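Local coordinates for exodeoxyribonuclease III (Archaeoglobus fulgidus, PDB 2VOA), which acts as an AP endonuclease of the exonuclease III family, probably cutting DNA at abasic sites with the help of bound magnesium or manganese ions, at residues R41-A46 with V55-S60; I18-L23 with H49-H54; L91-I96 with D100-Y105. The protein carries 1 engineered substitution. All blocks are in the same frame, centred on the assembly; numbering follows the deposited sequence. Where two conformers were deposited one is given.

Overall arrangement
Along the chain the segments of contacts 1 and 2 alternate (18-23, 41-46, 49-54, 55-60), and contact 3 follows once both are closed. Contact 1 packs residues 41-46 on edge strand 54-60 of one six-stranded sheet, and contact 2, its centre about 14 Å away, packs helix 16-26 on the turn that leads into that strand. Contact 3 is a hairpin of the second sheet, its centre about 15 Å from contact 1 and about 19 Å from contact 2. The sheets face each other where I92 CD1 lies 3.5 Å from F57 N, as expected for the sandwich core of a DNase I-like nuclease, and the hairpin ends at Y105, a predicted active-site residue beside the bound DNA.

Contact 1. Residues R41-A46 with V55-S60; sequences RKFPEA and VVFSGS
F43 and F57 lay their rings flat against each other in an offset stack, the planes only 1° apart and the centroids separated by 4.4 Å. The offset brings each CB over the partner ring. F43 CB is 3.8 Å from the centroid of the F57 ring, and F57 CB is 4.0 Å from that of F43, so two CH-pi contacts flank the stack. For F57 this requires CG to sit between its own backbone N and carbonyl carbon (chi1 43°). The opposite face of the F43 ring is taken by P44, whose CD stands 3.4 Å above the plane; phenylalanine suits this place because both of its flat sides find an apolar partner. V55, next but one along the strand, comes obliquely to the same ring, with its CG2 3.7 Å from F43 CE2. Its other methyl, V55 CG1, meets E45 CB at 3.6 Å. The E45 chain then runs on past the F57 ring, where OE2 lies in the ring plane at the edge, 3.7 Å from F57 CE2, with the carboxylate nearly upright to the ring; the weakly positive aromatic hydrogens would suit such a neighbour. Were F57 replaced by an alanine, the F43 ring would probably lose its stacking partner and be freer to turn, and the E45 carboxylate would lose the ring edge beside it. A67 of strand 63-70 also touches both phenylalanine side chains. The loop and the start of helix 45-49 thus pack on the outer face of edge strand 54-60, on the side away from the second sheet, forming an outer layer as in the alpha/beta sandwich of DNase I-like nucleases.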
loop_
_atom_site.group_PDB
_atom_site.type_symbol
_atom_site.label_atom_id
_atom_site.label_comp_id
_atom_site.label_asym_id
_atom_site.label_seq_id
_atom_site.Cartn_x
_atom_site.Cartn_y
_atom_site.Cartn_z
ATOM N N ARG A 41 4.870 -17.681 -12.535
ATOM C CA ARG A 41 4.416 -16.895 -13.695
ATOM C C ARG A 41 4.171 -15.396 -13.412
ATOM O O ARG A 41 4.004 -14.596 -14.349
ATOM C CB ARG A 41 3.169 -17.540 -14.309
ATOM C CG ARG A 41 1.949 -17.506 -13.424
ATOM C CD ARG A 41 0.732 -18.055 -14.160
ATOM N NE ARG A 41 -0.481 -17.895 -13.365
ATOM C CZ ARG A 41 -1.336 -16.883 -13.489
ATOM N NH1 ARG A 41 -1.118 -15.921 -14.375
ATOM N NH2 ARG A 41 -2.410 -16.835 -12.713
ATOM N N LYS A 42 4.144 -15.024 -12.131
ATOM C CA LYS A 42 3.976 -13.624 -11.717
ATOM C C LYS A 42 5.229 -13.064 -11.014
ATOM O O LYS A 42 5.229 -11.932 -10.507
ATOM C CB LYS A 42 2.756 -13.469 -10.805
ATOM C CG LYS A 42 1.422 -13.784 -11.455
ATOM C CD LYS A 42 0.269 -13.388 -10.555
ATOM C CE LYS A 42 -1.067 -13.673 -11.238
ATOM N NZ LYS A 42 -2.242 -13.113 -10.501
ATOM N N PHE A 43 6.304 -13.837 -10.988
ATOM C CA PHE A 43 7.526 -13.314 -10.363
ATOM C C PHE A 43 8.015 -12.111 -11.190
ATOM O O PHE A 43 8.069 -12.190 -12.415
ATOM C CB PHE A 43 8.616 -14.373 -10.229
ATOM C CG PHE A 43 9.799 -13.914 -9.417
ATOM C CD1 PHE A 43 9.906 -14.247 -8.053
ATOM C CD2 PHE A 43 10.782 -13.120 -9.995
ATOM C CE1 PHE A 43 10.981 -13.813 -7.311
ATOM C CE2 PHE A 43 11.856 -12.678 -9.258
ATOM C CZ PHE A 43 11.953 -13.016 -7.916
ATOM N N PRO A 44 8.338 -10.985 -10.521
ATOM C CA PRO A 44 8.786 -9.774 -11.242
ATOM C C PRO A 44 10.261 -9.851 -11.747
ATOM O O PRO A 44 11.131 -9.095 -11.285
ATOM C CB PRO A 44 8.614 -8.673 -10.186
ATOM C CG PRO A 44 8.920 -9.397 -8.853
ATOM C CD PRO A 44 8.293 -10.778 -9.050
ATOM N N GLU A 45 10.538 -10.735 -12.707
ATOM C CA GLU A 45 11.927 -10.935 -13.138
ATOM C C GLU A 45 12.541 -9.761 -13.894
ATOM O O GLU A 45 13.751 -9.523 -13.793
ATOM C CB GLU A 45 12.156 -12.267 -13.874
ATOM C CG GLU A 45 11.214 -12.612 -14.969
ATOM C CD GLU A 45 11.869 -13.525 -16.001
ATOM O OE1 GLU A 45 11.541 -13.373 -17.188
ATOM O OE2 GLU A 45 12.733 -14.362 -15.633
ATOM N N ALA A 46 11.703 -9.026 -14.627
ATOM C CA ALA A 46 12.151 -7.889 -15.436
ATOM C C ALA A 46 12.814 -6.822 -14.568
ATOM O O ALA A 46 13.805 -6.220 -14.975
ATOM C CB ALA A 46 10.985 -7.308 -16.221
ATOM N N VAL A 55 17.806 -13.796 -12.230
ATOM C CA VAL A 55 17.035 -14.243 -11.080
ATOM C C VAL A 55 16.360 -15.570 -11.415
ATOM O O VAL A 55 15.735 -15.728 -12.488
ATOM C CB VAL A 55 16.043 -13.141 -10.567
ATOM C CG1 VAL A 55 14.935 -12.833 -11.589
ATOM C CG2 VAL A 55 15.474 -13.492 -9.200
ATOM N N VAL A 56 16.553 -16.532 -10.521
ATOM C CA VAL A 56 15.818 -17.809 -10.572
ATOM C C VAL A 56 14.859 -17.925 -9.377
ATOM O O VAL A 56 15.107 -17.341 -8.316
ATOM C CB VAL A 56 16.777 -19.028 -10.705
ATOM C CG1 VAL A 56 17.544 -18.956 -12.044
ATOM C CG2 VAL A 56 17.769 -19.103 -9.575
ATOM N N PHE A 57 13.745 -18.635 -9.566
ATOM C CA PHE A 57 12.682 -18.562 -8.562
ATOM C C PHE A 57 11.791 -19.775 -8.523
ATOM O O PHE A 57 11.563 -20.436 -9.541
ATOM C CB PHE A 57 11.852 -17.291 -8.770
ATOM C CG PHE A 57 11.539 -17.007 -10.221
ATOM C CD1 PHE A 57 10.402 -17.564 -10.827
ATOM C CD2 PHE A 57 12.403 -16.216 -10.993
ATOM C CE1 PHE A 57 10.118 -17.308 -12.170
ATOM C CE2 PHE A 57 12.116 -15.961 -12.349
ATOM C CZ PHE A 57 10.972 -16.509 -12.925
ATOM N N SER A 58 11.273 -20.054 -7.325
ATOM C CA SER A 58 10.393 -21.196 -7.118
ATOM C C SER A 58 9.398 -20.805 -6.049
ATOM O O SER A 58 9.776 -20.580 -4.901
ATOM C CB SER A 58 11.182 -22.426 -6.644
ATOM O OG SER A 58 10.344 -23.582 -6.634
ATOM N N GLY A 59 8.131 -20.730 -6.427
ATOM C CA GLY A 59 7.102 -20.344 -5.490
ATOM C C GLY A 59 5.726 -20.666 -6.017
ATOM O O GLY A 59 5.530 -20.841 -7.231
ATOM N N SER A 60 4.770 -20.748 -5.103
ATOM C CA SER A 60 3.368 -20.842 -5.484
ATOM C C SER A 60 2.575 -19.648 -4.964
ATOM O O SER A 60 3.106 -18.774 -4.286
ATOM C CB SER A 60 2.740 -22.167 -5.032
ATOM O OG SER A 60 3.001 -23.199 -5.972
#

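Contact 2. Residues I18-L23 with H49-H54; sequences IVIPWL and HRIGYH
L23 reaches from helix 16-26 toward the turn that leads into strand 54-60, and its atoms divide between I51 and Y53. L23 CB is already in contact: it lies 3.6 Å from I51 CD1 and 4.0 Å from Y53 CE1. At CG the chain forks. L23 CD1 keeps to the isoleucine, 4.0 Å from I51 CD1, while L23 CD2 goes over one face of the tyrosine, 4.1 Å from the Y53 ring centroid and 23° off its normal, a CH-pi contact displaced toward CZ. CG is directed to the side of the backbone N (chi1 -75°), which lets a single leucine fill both places. One turn earlier, I20 meets the same isoleucine methyl to methyl, I20 CG2 being 3.8 Å from I51 CG2. The loop holds its shape by its own bonds: G52, at positive phi, is the C-prime residue of a Schellman motif ending helix 45-49, and H49 ND1 gives a nearly straight bond of 3.3 Å to Y53 O. Y53 presents carbon to the helix but sends its hydroxyl to P28 O, so the polar tip is satisfied within a buried setting. F48 extends the apolar surface beside I20 and L23. No hydrogen bond crosses between helix and turn; aliphatic groups and one aromatic face join them, which implies that close packing and exclusion of water hold the two together.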
loop_
_atom_site.group_PDB
_atom_site.type_symbol
_atom_site.label_atom_id
_atom_site.label_comp_id
_atom_site.label_asym_id
_atom_site.label_seq_id
_atom_site.Cartn_x
_atom_site.Cartn_y
_atom_site.Cartn_z
ATOM N N ILE A 18 12.479 -1.718 -2.088
ATOM C CA ILE A 18 13.615 -1.946 -1.200
ATOM C C ILE A 18 14.693 -2.730 -1.944
ATOM O O ILE A 18 15.838 -2.313 -1.991
ATOM C CB ILE A 18 13.236 -2.782 0.088
ATOM C CG1 ILE A 18 12.181 -2.060 0.938
ATOM C CG2 ILE A 18 14.477 -3.078 0.921
ATOM C CD1 ILE A 18 12.621 -0.702 1.463
ATOM N N VAL A 19 14.308 -3.872 -2.514
ATOM C CA VAL A 19 15.290 -4.863 -3.006
ATOM C C VAL A 19 16.094 -4.286 -4.175
ATOM O O VAL A 19 17.320 -4.387 -4.215
ATOM C CB VAL A 19 14.590 -6.169 -3.435
ATOM C CG1 VAL A 19 15.567 -7.114 -4.170
ATOM C CG2 VAL A 19 13.959 -6.850 -2.222
ATOM N N ILE A 20 15.398 -3.682 -5.129
ATOM C CA ILE A 20 16.076 -3.184 -6.330
ATOM C C ILE A 20 17.117 -2.077 -6.002
ATOM O O ILE A 20 18.289 -2.217 -6.369
ATOM C CB ILE A 20 15.063 -2.816 -7.457
ATOM C CG1 ILE A 20 14.214 -4.049 -7.850
ATOM C CG2 ILE A 20 15.776 -2.194 -8.698
ATOM C CD1 ILE A 20 15.035 -5.305 -8.269
ATOM N N PRO A 21 16.716 -1.006 -5.283
ATOM C CA PRO A 21 17.741 -0.021 -4.854
ATOM C C PRO A 21 18.851 -0.640 -3.971
ATOM O O PRO A 21 20.030 -0.224 -4.045
ATOM C CB PRO A 21 16.927 0.991 -4.043
ATOM C CG PRO A 21 15.537 0.901 -4.628
ATOM C CD PRO A 21 15.355 -0.568 -4.898
ATOM N N TRP A 22 18.487 -1.622 -3.147
ATOM C CA TRP A 22 19.475 -2.249 -2.279
ATOM C C TRP A 22 20.529 -2.981 -3.138
ATOM O O TRP A 22 21.723 -2.882 -2.862
ATOM C CB TRP A 22 18.804 -3.173 -1.251
ATOM C CG TRP A 22 19.761 -3.670 -0.204
ATOM C CD1 TRP A 22 20.053 -3.075 0.998
ATOM C CD2 TRP A 22 20.570 -4.837 -0.283
ATOM N NE1 TRP A 22 21.008 -3.809 1.673
ATOM C CE2 TRP A 22 21.324 -4.912 0.921
ATOM C CE3 TRP A 22 20.719 -5.851 -1.242
ATOM C CZ2 TRP A 22 22.227 -5.963 1.182
ATOM C CZ3 TRP A 22 21.617 -6.904 -0.979
ATOM C CH2 TRP A 22 22.370 -6.932 0.217
ATOM N N LEU A 23 20.085 -3.685 -4.185
ATOM C CA LEU A 23 21.013 -4.361 -5.114
ATOM C C LEU A 23 21.896 -3.351 -5.857
ATOM O O LEU A 23 23.097 -3.562 -6.035
ATOM C CB LEU A 23 20.270 -5.256 -6.117
ATOM C CG LEU A 23 19.734 -6.583 -5.566
ATOM C CD1 LEU A 23 18.771 -7.215 -6.540
ATOM C CD2 LEU A 23 20.871 -7.543 -5.237
ATOM N N HIS A 49 16.362 -7.971 -14.125
ATOM C CA HIS A 49 17.095 -7.861 -15.394
ATOM C C HIS A 49 17.514 -6.418 -15.670
ATOM O O HIS A 49 18.631 -6.157 -16.131
ATOM C CB HIS A 49 16.249 -8.308 -16.580
ATOM C CG HIS A 49 15.924 -9.764 -16.600
ATOM N ND1 HIS A 49 16.461 -10.674 -15.717
ATOM C CD2 HIS A 49 15.141 -10.475 -17.446
ATOM C CE1 HIS A 49 15.984 -11.876 -15.987
ATOM N NE2 HIS A 49 15.183 -11.784 -17.034
ATOM N N ARG A 50 16.604 -5.483 -15.407
ATOM C CA ARG A 50 16.843 -4.072 -15.739
ATOM C C ARG A 50 18.015 -3.440 -14.957
ATOM O O ARG A 50 18.588 -2.439 -15.376
ATOM C CB ARG A 50 15.544 -3.258 -15.638
ATOM C CG ARG A 50 14.481 -3.724 -16.659
ATOM C CD ARG A 50 13.156 -2.977 -16.478
ATOM N NE ARG A 50 12.844 -2.699 -15.074
ATOM C CZ ARG A 50 11.618 -2.512 -14.592
ATOM N NH1 ARG A 50 10.559 -2.585 -15.393
ATOM N NH2 ARG A 50 11.451 -2.247 -13.305
ATOM N N ILE A 51 18.382 -4.045 -13.829
ATOM C CA ILE A 51 19.557 -3.603 -13.079
ATOM C C ILE A 51 20.717 -4.611 -13.186
ATOM O O ILE A 51 21.674 -4.551 -12.409
ATOM C CB ILE A 51 19.214 -3.244 -11.598
ATOM C CG1 ILE A 51 18.629 -4.449 -10.836
ATOM C CG2 ILE A 51 18.249 -2.059 -11.561
ATOM C CD1 ILE A 51 18.922 -4.410 -9.364
ATOM N N GLY A 52 20.618 -5.528 -14.150
ATOM C CA GLY A 52 21.736 -6.395 -14.506
ATOM C C GLY A 52 21.852 -7.650 -13.650
ATOM O O GLY A 52 22.937 -8.228 -13.537
ATOM N N TYR A 53 20.736 -8.076 -13.066
ATOM C CA TYR A 53 20.700 -9.327 -12.289
ATOM C C TYR A 53 19.902 -10.434 -12.969
ATOM O O TYR A 53 18.772 -10.219 -13.413
ATOM C CB TYR A 53 20.159 -9.083 -10.869
ATOM C CG TYR A 53 21.228 -8.557 -9.940
ATOM C CD1 TYR A 53 21.571 -7.198 -9.925
ATOM C CD2 TYR A 53 21.924 -9.435 -9.101
ATOM C CE1 TYR A 53 22.581 -6.713 -9.082
ATOM C CE2 TYR A 53 22.942 -8.952 -8.238
ATOM C CZ TYR A 53 23.254 -7.603 -8.243
ATOM O OH TYR A 53 24.253 -7.156 -7.396
ATOM N N HIS A 54 20.498 -11.621 -13.037
ATOM C CA HIS A 54 19.745 -12.839 -13.290
ATOM C C HIS A 54 18.940 -13.126 -12.047
ATOM O O HIS A 54 19.346 -12.753 -10.939
ATOM C CB HIS A 54 20.686 -14.014 -13.553
ATOM C CG HIS A 54 21.492 -13.866 -14.802
ATOM N ND1 HIS A 54 22.758 -13.317 -14.816
ATOM C CD2 HIS A 54 21.205 -14.188 -16.081
ATOM C CE1 HIS A 54 23.215 -13.305 -16.057
ATOM N NE2 HIS A 54 22.294 -13.830 -16.843
#

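Contact 3. Residues L91-I96 with D100-Y105; sequences LIRAKI and DVINTY
R93 and D100 pair across an antiparallel beta hairpin, strands 91-96 and 99-105 of one sheet of the DNase I-like sandwich. Guanidinium and carboxylate, their planes 3° apart, meet side-on. R93 NE bonds to D100 OD2 at 2.8 Å and R93 NH2 to D100 OD1 at 2.6 Å, each oxygen using its syn lone pair, so the two-pronged salt bridge fixes both groups against rotation. The R93 chain is extended, with CG opposite the backbone N (chi1 178°), and runs alongside I102, whose CG1 lies over one face of the guanidinium. NH1 turns to T134 and Y130, tying the hairpin to helix 115-134. On the same side of the sheet, L91 and T104 run side by side, L91 CG touching T104 CG2. The opposite side faces the other sheet: there I92 crosses N103 obliquely, and asparagine suits because its amide both accepts from Q34 NE2 and donates to M33 O. Two residues beyond N103, Y105, predicted to be in the active site, packs on a sugar of the bound DNA. Backbone bonds lie in the pairs A94-V101 and I92-N103; in the latter, I92 N donates to N103 O at 3.0 Å and N103 N to I92 O at 2.9 Å.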
loop_
_atom_site.group_PDB
_atom_site.type_symbol
_atom_site.label_atom_id
_atom_site.label_comp_id
_atom_site.label_asym_id
_atom_site.label_seq_id
_atom_site.Cartn_x
_atom_site.Cartn_y
_atom_site.Cartn_z
ATOM N N LEU A 91 12.882 -24.345 -1.167
ATOM C CA LEU A 91 14.298 -24.642 -1.365
ATOM C C LEU A 91 14.602 -24.472 -2.833
ATOM O O LEU A 91 13.948 -25.089 -3.673
ATOM C CB LEU A 91 14.629 -26.077 -0.916
ATOM C CG LEU A 91 16.087 -26.568 -0.907
ATOM C CD1 LEU A 91 16.231 -27.802 -0.047
ATOM C CD2 LEU A 91 16.677 -26.882 -2.328
ATOM N N ILE A 92 15.597 -23.639 -3.113
ATOM C CA ILE A 92 16.091 -23.473 -4.480
ATOM C C ILE A 92 17.604 -23.558 -4.428
ATOM O O ILE A 92 18.241 -22.993 -3.512
ATOM C CB ILE A 92 15.569 -22.145 -5.139
ATOM C CG1 ILE A 92 15.920 -22.083 -6.638
ATOM C CG2 ILE A 92 16.041 -20.889 -4.366
ATOM C CD1 ILE A 92 15.359 -20.858 -7.349
ATOM N N ARG A 93 18.172 -24.291 -5.384
ATOM C CA ARG A 93 19.604 -24.541 -5.408
ATOM C C ARG A 93 20.167 -24.317 -6.802
ATOM O O ARG A 93 19.522 -24.644 -7.770
ATOM C CB ARG A 93 19.865 -25.971 -4.987
ATOM C CG ARG A 93 21.334 -26.384 -5.025
ATOM C CD ARG A 93 21.483 -27.659 -4.278
ATOM N NE ARG A 93 22.862 -27.960 -3.908
ATOM C CZ ARG A 93 23.205 -29.084 -3.293
ATOM N NH1 ARG A 93 22.259 -29.966 -2.974
ATOM N NH2 ARG A 93 24.469 -29.326 -2.979
ATOM N N ALA A 94 21.367 -23.761 -6.879
ATOM C CA ALA A 94 21.998 -23.477 -8.164
ATOM C C ALA A 94 23.495 -23.393 -7.991
ATOM O O ALA A 94 23.974 -23.072 -6.910
ATOM C CB ALA A 94 21.459 -22.168 -8.753
ATOM N N LYS A 95 24.234 -23.674 -9.064
ATOM C CA LYS A 95 25.641 -23.341 -9.106
ATOM C C LYS A 95 25.741 -21.938 -9.729
ATOM O O LYS A 95 25.305 -21.716 -10.877
ATOM C CB LYS A 95 26.392 -24.358 -9.975
ATOM C CG LYS A 95 27.923 -24.258 -9.892
ATOM C CD LYS A 95 28.533 -25.175 -10.935
ATOM C CE LYS A 95 30.051 -25.227 -10.861
ATOM N NZ LYS A 95 30.506 -25.547 -9.484
ATOM N N ILE A 96 26.287 -20.996 -8.963
ATOM C CA ILE A 96 26.370 -19.593 -9.395
ATOM C C ILE A 96 27.793 -19.100 -9.203
ATOM O O ILE A 96 28.297 -19.117 -8.068
ATOM C CB ILE A 96 25.403 -18.697 -8.582
ATOM C CG1 ILE A 96 23.972 -19.219 -8.751
ATOM C CG2 ILE A 96 25.493 -17.250 -9.026
ATOM C CD1 ILE A 96 22.943 -18.586 -7.837
ATOM N N ASP A 100 28.260 -23.472 -5.008
ATOM C CA ASP A 100 27.050 -24.298 -4.853
ATOM C C ASP A 100 26.187 -23.584 -3.827
ATOM O O ASP A 100 26.578 -23.490 -2.654
ATOM C CB ASP A 100 27.441 -25.687 -4.351
ATOM C CG ASP A 100 26.246 -26.632 -4.156
ATOM O OD1 ASP A 100 26.472 -27.716 -3.567
ATOM O OD2 ASP A 100 25.098 -26.314 -4.537
ATOM N N VAL A 101 25.055 -23.039 -4.270
ATOM C CA VAL A 101 24.191 -22.219 -3.395
ATOM C C VAL A 101 22.899 -22.935 -3.081
ATOM O O VAL A 101 22.170 -23.326 -3.989
ATOM C CB VAL A 101 23.830 -20.858 -4.052
ATOM C CG1 VAL A 101 22.929 -20.027 -3.110
ATOM C CG2 VAL A 101 25.109 -20.065 -4.377
ATOM N N ILE A 102 22.618 -23.091 -1.792
ATOM C CA ILE A 102 21.359 -23.736 -1.350
ATOM C C ILE A 102 20.581 -22.716 -0.508
ATOM O O ILE A 102 21.051 -22.309 0.537
ATOM C CB ILE A 102 21.600 -25.018 -0.505
ATOM C CG1 ILE A 102 22.634 -25.952 -1.151
ATOM C CG2 ILE A 102 20.264 -25.735 -0.251
ATOM C CD1 ILE A 102 24.037 -25.895 -0.504
ATOM N N ASN A 103 19.389 -22.327 -0.970
ATOM C CA ASN A 103 18.586 -21.289 -0.319
ATOM C C ASN A 103 17.317 -21.919 0.244
ATOM O O ASN A 103 16.497 -22.429 -0.505
ATOM C CB ASN A 103 18.219 -20.213 -1.340
ATOM C CG ASN A 103 17.256 -19.157 -0.789
ATOM O OD1 ASN A 103 17.101 -18.989 0.432
ATOM N ND2 ASN A 103 16.662 -18.370 -1.727
ATOM N N THR A 104 17.181 -21.908 1.570
ATOM C CA THR A 104 16.047 -22.552 2.242
ATOM C C THR A 104 15.180 -21.560 3.018
ATOM O O THR A 104 15.697 -20.615 3.674
ATOM C CB THR A 104 16.500 -23.650 3.267
ATOM O OG1 THR A 104 17.340 -23.044 4.246
ATOM C CG2 THR A 104 17.271 -24.776 2.593
ATOM N N TYR A 105 13.872 -21.813 2.985
ATOM C CA TYR A 105 12.936 -21.156 3.860
ATOM C C TYR A 105 12.318 -22.266 4.712
ATOM O O TYR A 105 11.389 -22.965 4.280
ATOM C CB TYR A 105 11.869 -20.364 3.064
ATOM C CG TYR A 105 10.801 -19.798 3.947
ATOM C CD1 TYR A 105 11.141 -19.057 5.093
ATOM C CD2 TYR A 105 9.439 -20.022 3.674
ATOM C CE1 TYR A 105 10.168 -18.554 5.943
ATOM C CE2 TYR A 105 8.445 -19.522 4.509
ATOM C CZ TYR A 105 8.815 -18.802 5.651
ATOM O OH TYR A 105 7.844 -18.313 6.492
#